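Local coordinates for protein farnesyl diphosphate phosphatase YisP (Bacillus subtilis subsp. subtilis, PDB 3WE9) that hydrolyses farnesyl diphosphate to farnesol and diphosphate, and is involved in biofilm formation, at residues 10-15 with 85-90; 94-100 with 134-139; 162-166 with 244-248; 165-169 with 255-260. All blocks are in the same frame, centred on the assembly; numbering follows the deposited sequence.

Contact 1: residues 10-15 with 85-90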
# COMPACT_ATOMS: atom_id res chain seq x y z
N GLU A 10 -2.03 16.43 -23.53
CA GLU A 10 -2.29 15.00 -23.41
C GLU A 10 -1.76 14.46 -22.09
O GLU A 10 -2.35 13.56 -21.49
CB GLU A 10 -1.66 14.26 -24.58
CG GLU A 10 -2.00 14.88 -25.92
CD GLU A 10 -1.61 14.01 -27.08
OE1 GLU A 10 -0.48 13.46 -27.07
OE2 GLU A 10 -2.43 13.87 -28.01
N ILE A 11 -0.63 15.01 -21.64
CA ILE A 11 -0.04 14.59 -20.38
C ILE A 11 -0.96 14.96 -19.21
O ILE A 11 -1.16 14.16 -18.30
CB ILE A 11 1.35 15.24 -20.18
CG1 ILE A 11 2.34 14.58 -21.14
CG2 ILE A 11 1.81 15.11 -18.73
CD1 ILE A 11 3.69 15.25 -21.21
N LYS A 12 -1.52 16.16 -19.25
CA LYS A 12 -2.42 16.62 -18.19
C LYS A 12 -3.68 15.76 -18.16
O LYS A 12 -4.23 15.48 -17.09
CB LYS A 12 -2.80 18.09 -18.41
CG LYS A 12 -1.67 19.08 -18.14
CD LYS A 12 -1.38 19.23 -16.65
CE LYS A 12 -0.31 20.29 -16.39
NZ LYS A 12 -0.66 21.61 -16.99
N GLU A 13 -4.15 15.37 -19.34
CA GLU A 13 -5.33 14.52 -19.43
C GLU A 13 -5.03 13.18 -18.79
O GLU A 13 -5.80 12.67 -17.98
CB GLU A 13 -5.74 14.31 -20.89
CG GLU A 13 -6.58 15.43 -21.46
CD GLU A 13 -6.98 15.16 -22.90
OE1 GLU A 13 -7.49 14.05 -23.18
OE2 GLU A 13 -6.80 16.07 -23.75
N ALA A 14 -3.89 12.60 -19.16
CA ALA A 14 -3.45 11.32 -18.64
C ALA A 14 -3.30 11.35 -17.12
O ALA A 14 -3.62 10.38 -16.44
CB ALA A 14 -2.14 10.90 -19.29
N TYR A 15 -2.79 12.46 -16.59
CA TYR A 15 -2.62 12.59 -15.14
C TYR A 15 -3.97 12.55 -14.43
O TYR A 15 -4.16 11.83 -13.45
CB TYR A 15 -1.90 13.89 -14.78
CG TYR A 15 -0.39 13.79 -14.66
CD1 TYR A 15 0.21 12.84 -13.82
CD2 TYR A 15 0.45 14.71 -15.31
CE1 TYR A 15 1.60 12.81 -13.63
CE2 TYR A 15 1.83 14.69 -15.12
CZ TYR A 15 2.40 13.74 -14.28
OH TYR A 15 3.77 13.72 -14.08
N LYS A 85 2.15 8.50 -21.00
CA LYS A 85 2.55 9.88 -21.22
C LYS A 85 2.77 10.57 -19.88
O LYS A 85 3.79 11.24 -19.67
CB LYS A 85 1.47 10.62 -22.01
CG LYS A 85 1.03 9.90 -23.27
CD LYS A 85 -0.14 10.60 -23.94
CE LYS A 85 -0.81 9.70 -24.97
NZ LYS A 85 -1.97 10.35 -25.64
N ALA A 86 1.82 10.41 -18.97
CA ALA A 86 1.91 11.01 -17.64
C ALA A 86 3.00 10.34 -16.83
O ALA A 86 3.69 10.99 -16.04
CB ALA A 86 0.57 10.89 -16.92
N PHE A 87 3.17 9.04 -17.02
CA PHE A 87 4.20 8.30 -16.29
C PHE A 87 5.60 8.73 -16.71
O PHE A 87 6.48 8.87 -15.86
CB PHE A 87 4.02 6.80 -16.50
CG PHE A 87 4.95 5.97 -15.68
CD1 PHE A 87 6.21 5.61 -16.17
CD2 PHE A 87 4.60 5.57 -14.39
CE1 PHE A 87 7.09 4.88 -15.40
CE2 PHE A 87 5.48 4.84 -13.61
CZ PHE A 87 6.73 4.49 -14.11
N ASP A 88 5.81 8.93 -18.01
CA ASP A 88 7.12 9.36 -18.48
C ASP A 88 7.40 10.76 -17.96
O ASP A 88 8.54 11.09 -17.61
CB ASP A 88 7.19 9.37 -20.00
CG ASP A 88 8.50 9.98 -20.52
OD1 ASP A 88 9.58 9.42 -20.22
OD2 ASP A 88 8.44 11.02 -21.21
N HIS A 89 6.37 11.59 -17.91
CA HIS A 89 6.53 12.95 -17.42
C HIS A 89 6.99 12.92 -15.97
O HIS A 89 7.94 13.60 -15.59
CB HIS A 89 5.21 13.73 -17.51
CG HIS A 89 5.30 15.11 -16.94
ND1 HIS A 89 5.79 16.18 -17.64
CD2 HIS A 89 5.00 15.57 -15.70
CE1 HIS A 89 5.79 17.25 -16.87
NE2 HIS A 89 5.31 16.91 -15.68
N ALA A 90 6.29 12.12 -15.15
CA ALA A 90 6.63 11.99 -13.74
C ALA A 90 8.05 11.47 -13.58
O ALA A 90 8.82 11.94 -12.74
CB ALA A 90 5.65 11.05 -13.06
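Helical segments 10-15 and 85-90, on helix 6-25 and helix 84-94, cross nearly at right angles, with 100° between their directions. Their axes come within 8.4 Å. The nearest CA atoms, those of Ile-11 and Ala-86, are 4.9 Å apart. The small side chains allow this approach. Ala-14 and Ala-86 meet methyl to methyl, with 3.6 Å between Ala-14 CB and Ala-86 CB. The same methyl of Ala-86 also sits over one face of the Tyr-15 ring. It forms a CH-pi contact, with Ala-86 CB 3.8 Å from the ring centroid and 16° off the ring normal. The phenol end of Tyr-15 reaches on to Ala-90, where Tyr-15 OH lies 3.4 Å from Ala-90 CB. This is helix-on-helix packing in the all-alpha fold of the phytoene/squalene synthase family. Tyr-15 also touches Gln-42 and Ala-46 of helix 38-54, and Ala-90 touches Ala-43 of that helix. The two branches of Ile-11 part to different neighbours. With CG1 beside its own backbone N, that branch faces Lys-85, and Ile-11 CG1 lies 3.9 Å from Lys-85 O. Ile-11 CG2, anti to the N, packs against the base of His-89, 3.9 Å from His-89 CB. At the outer margin the extended chain of Lys-85 runs past the CB of Glu-10. Its ammonium group makes a long salt bridge there, with Lys-85 NZ 3.7 Å from Glu-10 OE1.

Contact 2: residues 94-100 with 134-139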
# COMPACT_ATOMS: atom_id res chain seq x y z
N PHE A 94 10.81 13.89 -11.68
CA PHE A 94 11.35 13.55 -10.36
C PHE A 94 12.54 12.60 -10.36
O PHE A 94 12.97 12.14 -9.29
CB PHE A 94 10.22 12.98 -9.50
CG PHE A 94 9.19 14.01 -9.14
CD1 PHE A 94 9.42 14.89 -8.08
CD2 PHE A 94 8.02 14.14 -9.88
CE1 PHE A 94 8.50 15.90 -7.78
CE2 PHE A 94 7.09 15.15 -9.59
CZ PHE A 94 7.33 16.03 -8.53
N THR A 95 13.08 12.32 -11.54
CA THR A 95 14.23 11.43 -11.68
C THR A 95 13.98 10.13 -10.92
O THR A 95 14.74 9.76 -10.03
CB THR A 95 15.51 12.11 -11.15
OG1 THR A 95 15.66 13.39 -11.78
CG2 THR A 95 16.73 11.26 -11.47
N LEU A 96 12.89 9.45 -11.28
CA LEU A 96 12.52 8.20 -10.63
C LEU A 96 13.46 7.06 -11.06
O LEU A 96 14.10 7.14 -12.11
CB LEU A 96 11.07 7.84 -10.97
CG LEU A 96 10.02 8.90 -10.62
CD1 LEU A 96 8.64 8.40 -11.03
CD2 LEU A 96 10.06 9.20 -9.13
N GLU A 97 13.53 6.02 -10.24
CA GLU A 97 14.39 4.88 -10.53
C GLU A 97 13.62 3.72 -11.15
O GLU A 97 12.50 3.41 -10.73
CB GLU A 97 15.08 4.41 -9.25
CG GLU A 97 15.81 5.51 -8.53
CD GLU A 97 16.69 4.97 -7.42
OE1 GLU A 97 16.17 4.24 -6.55
OE2 GLU A 97 17.90 5.28 -7.43
N SER A 98 14.23 3.07 -12.14
CA SER A 98 13.59 1.96 -12.85
C SER A 98 13.49 0.64 -12.08
O SER A 98 12.52 -0.10 -12.23
CB SER A 98 14.30 1.72 -14.18
OG SER A 98 15.66 1.37 -13.98
N GLU A 99 14.49 0.35 -11.25
CA GLU A 99 14.53 -0.91 -10.48
C GLU A 99 13.23 -1.30 -9.75
O GLU A 99 12.67 -2.36 -10.00
CB GLU A 99 15.69 -0.88 -9.49
CG GLU A 99 17.09 -0.97 -10.11
CD GLU A 99 17.39 0.18 -11.06
OE1 GLU A 99 17.14 1.35 -10.69
OE2 GLU A 99 17.90 -0.09 -12.17
N PRO A 100 12.75 -0.45 -8.82
CA PRO A 100 11.52 -0.80 -8.11
C PRO A 100 10.32 -1.10 -9.01
O PRO A 100 9.48 -1.93 -8.68
CB PRO A 100 11.28 0.41 -7.20
CG PRO A 100 11.95 1.54 -7.94
CD PRO A 100 13.22 0.89 -8.44
N LEU A 134 9.56 2.69 -2.58
CA LEU A 134 10.80 3.17 -3.18
C LEU A 134 10.47 3.97 -4.45
O LEU A 134 11.13 4.96 -4.75
CB LEU A 134 11.73 2.00 -3.52
CG LEU A 134 13.17 2.38 -3.88
CD1 LEU A 134 13.79 3.18 -2.74
CD2 LEU A 134 13.98 1.10 -4.14
N MET A 135 9.46 3.54 -5.19
CA MET A 135 9.05 4.25 -6.41
C MET A 135 8.73 5.71 -6.07
O MET A 135 9.12 6.63 -6.78
CB MET A 135 7.79 3.64 -7.00
CG MET A 135 7.90 2.26 -7.59
SD MET A 135 6.26 1.72 -8.09
CE MET A 135 6.38 -0.08 -7.83
N LEU A 136 8.01 5.88 -4.97
CA LEU A 136 7.57 7.20 -4.51
C LEU A 136 8.59 8.06 -3.78
O LEU A 136 8.40 9.27 -3.67
CB LEU A 136 6.35 7.04 -3.60
CG LEU A 136 5.09 6.42 -4.20
CD1 LEU A 136 4.07 6.19 -3.09
CD2 LEU A 136 4.52 7.33 -5.28
N LEU A 137 9.65 7.45 -3.27
CA LEU A 137 10.66 8.19 -2.51
C LEU A 137 11.11 9.53 -3.10
O LEU A 137 11.10 10.55 -2.41
CB LEU A 137 11.89 7.31 -2.25
CG LEU A 137 12.98 7.90 -1.35
CD1 LEU A 137 12.39 8.28 0.00
CD2 LEU A 137 14.11 6.90 -1.18
N PRO A 138 11.52 9.54 -4.38
CA PRO A 138 11.96 10.80 -5.00
C PRO A 138 10.88 11.87 -5.05
O PRO A 138 11.18 13.07 -5.15
CB PRO A 138 12.40 10.35 -6.40
CG PRO A 138 12.82 8.93 -6.19
CD PRO A 138 11.72 8.41 -5.29
N ILE A 139 9.62 11.45 -4.99
CA ILE A 139 8.50 12.37 -5.02
C ILE A 139 8.26 12.94 -3.61
O ILE A 139 7.94 14.12 -3.45
CB ILE A 139 7.23 11.66 -5.53
CG1 ILE A 139 7.43 11.21 -6.98
CG2 ILE A 139 6.02 12.58 -5.40
CD1 ILE A 139 6.31 10.36 -7.55
O HOH W 1 13.26 14.09 -7.13
O HOH W 2 11.85 6.13 -7.99
O HOH W 3 13.61 5.27 -5.59
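The Phe-94 ring and the Ile-139 side chain cross at about a right angle, and Ile-139 CG1 comes in over one face of the ring, 4.0 Å from Phe-94 CG. Beside them, one methyl of Leu-96, CD2, lies 3.9 Å from Ile-139 CG1. The same methyl of Leu-96 meets the Pro-138 ring obliquely, 3.8 Å from Pro-138 CB. Further on, Pro-100 and Met-135 slide past each other in opposite directions, with Pro-100 CB 3.9 Å from Met-135 CG. The Met-135 chain, bent at chi3 (-148°), carries CE on to the carbonyl oxygen of Pro-100. Pro-100 CB also touches Leu-134 CB. Without the ring of Phe-94, an alanine here would probably leave a gap over Ile-139 and lose the packing on helix 38-54.

No direct hydrogen bond joins the two segments. Three waters do so instead. One donates to Phe-94 O and to Pro-138 O. A second accepts from Glu-97 N and donates to Met-135 O. The third links Glu-97 OE1 to Leu-134 O, 2.6 Å from that oxygen. Helix 118-140 is kinked at Pro-138, which has no N-H to give. The loop between helix 84-94 and helix 98-107 lies along the C-terminal part of helix 118-140. Phe-94 touches Ala-43, and Ile-139 touches Ser-44, of helix 38-54, while Leu-134 meets Lys-149 of helix 145-165.

Contact 3: residues 162-166 with 244-248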
# COMPACT_ATOMS: atom_id res chain seq x y z
N VAL A 162 -1.28 -4.56 5.41
CA VAL A 162 -2.61 -4.18 5.89
C VAL A 162 -3.68 -4.56 4.88
O VAL A 162 -4.73 -5.09 5.23
CB VAL A 162 -2.68 -2.67 6.19
CG1 VAL A 162 -4.12 -2.27 6.53
CG2 VAL A 162 -1.77 -2.34 7.36
N ARG A 163 -3.41 -4.30 3.61
CA ARG A 163 -4.36 -4.66 2.57
C ARG A 163 -4.60 -6.17 2.59
O ARG A 163 -5.73 -6.62 2.48
CB ARG A 163 -3.83 -4.23 1.20
CG ARG A 163 -3.90 -2.73 0.97
CD ARG A 163 -3.18 -2.33 -0.31
NE ARG A 163 -3.45 -0.95 -0.67
CZ ARG A 163 -4.58 -0.52 -1.22
NH1 ARG A 163 -5.56 -1.38 -1.48
NH2 ARG A 163 -4.73 0.76 -1.52
N PHE A 164 -3.52 -6.93 2.73
CA PHE A 164 -3.62 -8.39 2.76
C PHE A 164 -4.52 -8.84 3.91
O PHE A 164 -5.35 -9.72 3.74
CB PHE A 164 -2.24 -9.04 2.93
CG PHE A 164 -1.35 -8.91 1.72
CD1 PHE A 164 -1.82 -8.35 0.53
CD2 PHE A 164 -0.04 -9.38 1.77
CE1 PHE A 164 -1.00 -8.26 -0.59
CE2 PHE A 164 0.80 -9.30 0.65
CZ PHE A 164 0.31 -8.74 -0.54
N LEU A 165 -4.33 -8.23 5.08
CA LEU A 165 -5.10 -8.56 6.28
C LEU A 165 -6.55 -8.07 6.28
O LEU A 165 -7.34 -8.47 7.14
CB LEU A 165 -4.39 -7.98 7.52
CG LEU A 165 -3.03 -8.60 7.90
CD1 LEU A 165 -2.36 -7.76 8.98
CD2 LEU A 165 -3.25 -10.02 8.40
N SER A 166 -6.88 -7.20 5.33
CA SER A 166 -8.23 -6.62 5.23
C SER A 166 -9.25 -7.41 4.41
O SER A 166 -10.43 -7.07 4.41
CB SER A 166 -8.13 -5.21 4.63
OG SER A 166 -7.30 -4.36 5.40
N VAL A 244 -7.35 1.14 9.92
CA VAL A 244 -7.91 -0.00 9.21
C VAL A 244 -7.79 -1.26 10.09
O VAL A 244 -8.74 -2.02 10.24
CB VAL A 244 -7.19 -0.24 7.86
CG1 VAL A 244 -7.63 -1.59 7.26
CG2 VAL A 244 -7.52 0.88 6.89
N LEU A 245 -6.60 -1.46 10.66
CA LEU A 245 -6.37 -2.61 11.52
C LEU A 245 -7.28 -2.57 12.75
O LEU A 245 -7.80 -3.59 13.19
CB LEU A 245 -4.90 -2.64 11.97
CG LEU A 245 -3.89 -2.92 10.85
CD1 LEU A 245 -2.48 -2.72 11.36
CD2 LEU A 245 -4.09 -4.33 10.32
N GLU A 246 -7.48 -1.37 13.29
CA GLU A 246 -8.35 -1.24 14.46
C GLU A 246 -9.81 -1.55 14.09
O GLU A 246 -10.52 -2.19 14.87
CB GLU A 246 -8.23 0.17 15.04
CG GLU A 246 -6.84 0.49 15.58
CD GLU A 246 -6.47 -0.31 16.82
OE1 GLU A 246 -6.48 -1.57 16.76
OE2 GLU A 246 -6.15 0.31 17.86
N LYS A 247 -10.24 -1.13 12.91
CA LYS A 247 -11.61 -1.38 12.47
C LYS A 247 -11.85 -2.88 12.31
O LYS A 247 -12.89 -3.41 12.71
CB LYS A 247 -11.90 -0.68 11.13
CG LYS A 247 -13.35 -0.84 10.66
CD LYS A 247 -13.65 -0.05 9.39
CE LYS A 247 -15.13 -0.20 9.01
NZ LYS A 247 -15.49 0.59 7.80
N ILE A 248 -10.87 -3.56 11.72
CA ILE A 248 -10.97 -5.00 11.52
C ILE A 248 -11.14 -5.68 12.88
O ILE A 248 -11.97 -6.58 13.04
CB ILE A 248 -9.70 -5.54 10.80
CG1 ILE A 248 -9.62 -4.93 9.39
CG2 ILE A 248 -9.74 -7.06 10.74
CD1 ILE A 248 -8.35 -5.26 8.62
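Val-162 and Val-244 both hold CG1 anti to the backbone N (chi1 173° and 170°), which brings these two methyls together, with Val-162 CG1 3.6 Å from Val-244 CG1. The other branch of Val-162, CG2, meets Leu-245 CD1 at 4.1 Å. The second methyl of Leu-245 is turned to Leu-165, with Leu-245 CD2 also 4.1 Å from Leu-165 CD1. These side chains cross at a slant, and all are buried. Ile-248 reaches in from one turn further along helix 228-250. Ile-248 CD1 lies 3.7 Å from Leu-165 O and 3.5 Å from Ser-166 OG.

The end of helix 145-165 thus packs on helix 228-250, inside the helical bundle of the family. Helix 199-221 adds a third wall, where Trp-205 touches Leu-245 and Ile-248.

Ser-166 is the polar residue among these groups. Its hydroxyl turns back and donates to Val-162 O, 2.7 Å from Ser-166 OG, approaching from above the carbonyl plane. That bond uses its proton within its own segment, so OG can lie against the methyls of Val-244 and Ile-248. Leu-165 O, beside Ile-248 CD1, accepts from Trp-205 NE1. The contact itself is therefore apolar: no polar bond crosses it, and its buried polar atoms find partners within segment 162-166 or on Trp-205.

Contact 4: residues 165-169 with 255-260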
# COMPACT_ATOMS: atom_id res chain seq x y z
N LEU A 165 -4.33 -8.23 5.08
CA LEU A 165 -5.10 -8.56 6.28
C LEU A 165 -6.55 -8.07 6.28
O LEU A 165 -7.34 -8.47 7.14
CB LEU A 165 -4.39 -7.98 7.52
CG LEU A 165 -3.03 -8.60 7.90
CD1 LEU A 165 -2.36 -7.76 8.98
CD2 LEU A 165 -3.25 -10.02 8.40
N SER A 166 -6.88 -7.20 5.33
CA SER A 166 -8.23 -6.62 5.23
C SER A 166 -9.25 -7.41 4.41
O SER A 166 -10.43 -7.07 4.41
CB SER A 166 -8.13 -5.21 4.63
OG SER A 166 -7.30 -4.36 5.40
N ASP A 167 -8.81 -8.45 3.72
CA ASP A 167 -9.72 -9.19 2.87
C ASP A 167 -9.16 -10.56 2.51
O ASP A 167 -8.17 -10.66 1.78
CB ASP A 167 -9.97 -8.36 1.60
CG ASP A 167 -10.95 -9.00 0.63
OD1 ASP A 167 -11.62 -9.99 0.98
OD2 ASP A 167 -11.04 -8.47 -0.50
N LEU A 168 -9.79 -11.60 3.04
CA LEU A 168 -9.37 -12.97 2.77
C LEU A 168 -10.50 -13.75 2.11
O LEU A 168 -10.65 -14.96 2.32
CB LEU A 168 -8.96 -13.65 4.08
CG LEU A 168 -7.80 -12.99 4.86
CD1 LEU A 168 -7.51 -13.80 6.12
CD2 LEU A 168 -6.56 -12.91 3.97
N GLY A 169 -11.28 -13.06 1.29
CA GLY A 169 -12.41 -13.68 0.62
C GLY A 169 -12.15 -14.73 -0.46
O GLY A 169 -12.95 -15.65 -0.62
N VAL A 255 -12.91 -10.91 8.14
CA VAL A 255 -12.33 -10.67 6.82
C VAL A 255 -12.53 -11.74 5.76
O VAL A 255 -12.13 -11.54 4.62
CB VAL A 255 -10.81 -10.37 6.93
CG1 VAL A 255 -10.59 -9.10 7.73
CG2 VAL A 255 -10.09 -11.55 7.57
N PHE A 256 -13.13 -12.87 6.13
CA PHE A 256 -13.41 -13.93 5.15
C PHE A 256 -14.73 -13.58 4.46
O PHE A 256 -14.98 -13.98 3.32
CB PHE A 256 -13.55 -15.29 5.83
CG PHE A 256 -12.26 -15.85 6.37
CD1 PHE A 256 -11.20 -16.18 5.52
CD2 PHE A 256 -12.10 -16.06 7.74
CE1 PHE A 256 -10.01 -16.71 6.02
CE2 PHE A 256 -10.91 -16.59 8.25
CZ PHE A 256 -9.87 -16.91 7.39
N GLN A 257 -15.57 -12.83 5.16
CA GLN A 257 -16.89 -12.43 4.65
C GLN A 257 -16.94 -11.05 4.01
O GLN A 257 -17.65 -10.85 3.03
CB GLN A 257 -17.92 -12.48 5.79
CG GLN A 257 -18.17 -13.87 6.34
CD GLN A 257 -18.45 -14.88 5.25
OE1 GLN A 257 -19.21 -14.62 4.32
NE2 GLN A 257 -17.84 -16.06 5.37
N TYR A 258 -16.19 -10.11 4.58
CA TYR A 258 -16.17 -8.73 4.09
C TYR A 258 -14.76 -8.21 3.86
O TYR A 258 -13.82 -8.64 4.51
CB TYR A 258 -16.83 -7.80 5.10
CG TYR A 258 -18.27 -8.09 5.40
CD1 TYR A 258 -19.29 -7.52 4.64
CD2 TYR A 258 -18.62 -8.90 6.48
CE1 TYR A 258 -20.63 -7.75 4.94
CE2 TYR A 258 -19.96 -9.13 6.79
CZ TYR A 258 -20.95 -8.55 6.02
OH TYR A 258 -22.27 -8.77 6.34
N HIS A 259 -14.65 -7.26 2.93
CA HIS A 259 -13.38 -6.60 2.65
C HIS A 259 -13.47 -5.30 3.45
O HIS A 259 -14.35 -4.47 3.21
CB HIS A 259 -13.25 -6.28 1.16
CG HIS A 259 -12.06 -5.41 0.82
ND1 HIS A 259 -11.76 -5.04 -0.47
CD2 HIS A 259 -11.13 -4.83 1.61
CE1 HIS A 259 -10.69 -4.27 -0.46
NE2 HIS A 259 -10.28 -4.13 0.79
N PHE A 260 -12.57 -5.13 4.42
CA PHE A 260 -12.59 -3.94 5.25
C PHE A 260 -11.91 -2.72 4.66
O PHE A 260 -10.81 -2.81 4.13
CB PHE A 260 -11.97 -4.24 6.61
CG PHE A 260 -12.87 -5.04 7.50
CD1 PHE A 260 -13.26 -6.32 7.13
CD2 PHE A 260 -13.36 -4.50 8.68
CE1 PHE A 260 -14.14 -7.05 7.92
CE2 PHE A 260 -14.23 -5.22 9.47
CZ PHE A 260 -14.63 -6.50 9.09
O HOH W 4 -13.80 -10.98 2.23
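The His-259 ring carries Asp-167 on one face: Asp-167 CB stands 4.0 Å from the ring centroid in a CH-pi contact. The carboxylate and the ring lie nearly parallel, their planes 20° apart, and Asp-167 OD2 is 3.5 Å from His-259 CG. The Phe-256 ring is met at its edge by Leu-168 O, while Phe-256 CD1 packs 3.7 Å from Leu-168 CB. Leu-168 also lies alongside Val-255, pointing the same way. Ser-166 O lies at the edge of the Phe-260 ring.

Two backbone bonds tie the loops. Phe-260 N donates to Ser-166 O at 2.9 Å. Leu-168 N donates to Val-255 O at 2.8 Å. Asp-167 OD1 accepts from Gly-169 N at 3.1 Å, which makes an Asx turn. It also takes a bond from a water that donates to Val-255 O as well. With an alanine at Asp-167, Gly-169 N would probably lose its acceptor, the water would keep only Val-255 O of these two, and the turn would be less fixed.

Asp-167 OD2 has a weak bond from Gln-173. Asp-167 opens a DXXXD sequence. Such aspartates bind diphosphate through magnesium in related synthases, and a similar role is possible here. The Asx turn and Gln-173 would then set how the carboxylate is presented.

In the fold
The four contacts form two groups on opposite sides of the chain's centre. Contacts 1 and 2 have centres 16 Å apart and touch where Ala-90 O packs on Leu-96 CG. Helix 84-94 lies in contact 1 and runs into the loop of contact 2. Contacts 3 and 4 have centres only 8 Å apart and share Leu-165 and Ser-166; Ile-248 also packs on Val-255 and Phe-260. The two groups stand about 27 to 34 Å apart between centres. Along the chain, contact 1 closes before contact 2 opens, and both close before contacts 3 and 4 start. Helix 145-165 runs from beside contact 2 to contacts 3 and 4, and connects the groups in this all-alpha monomer.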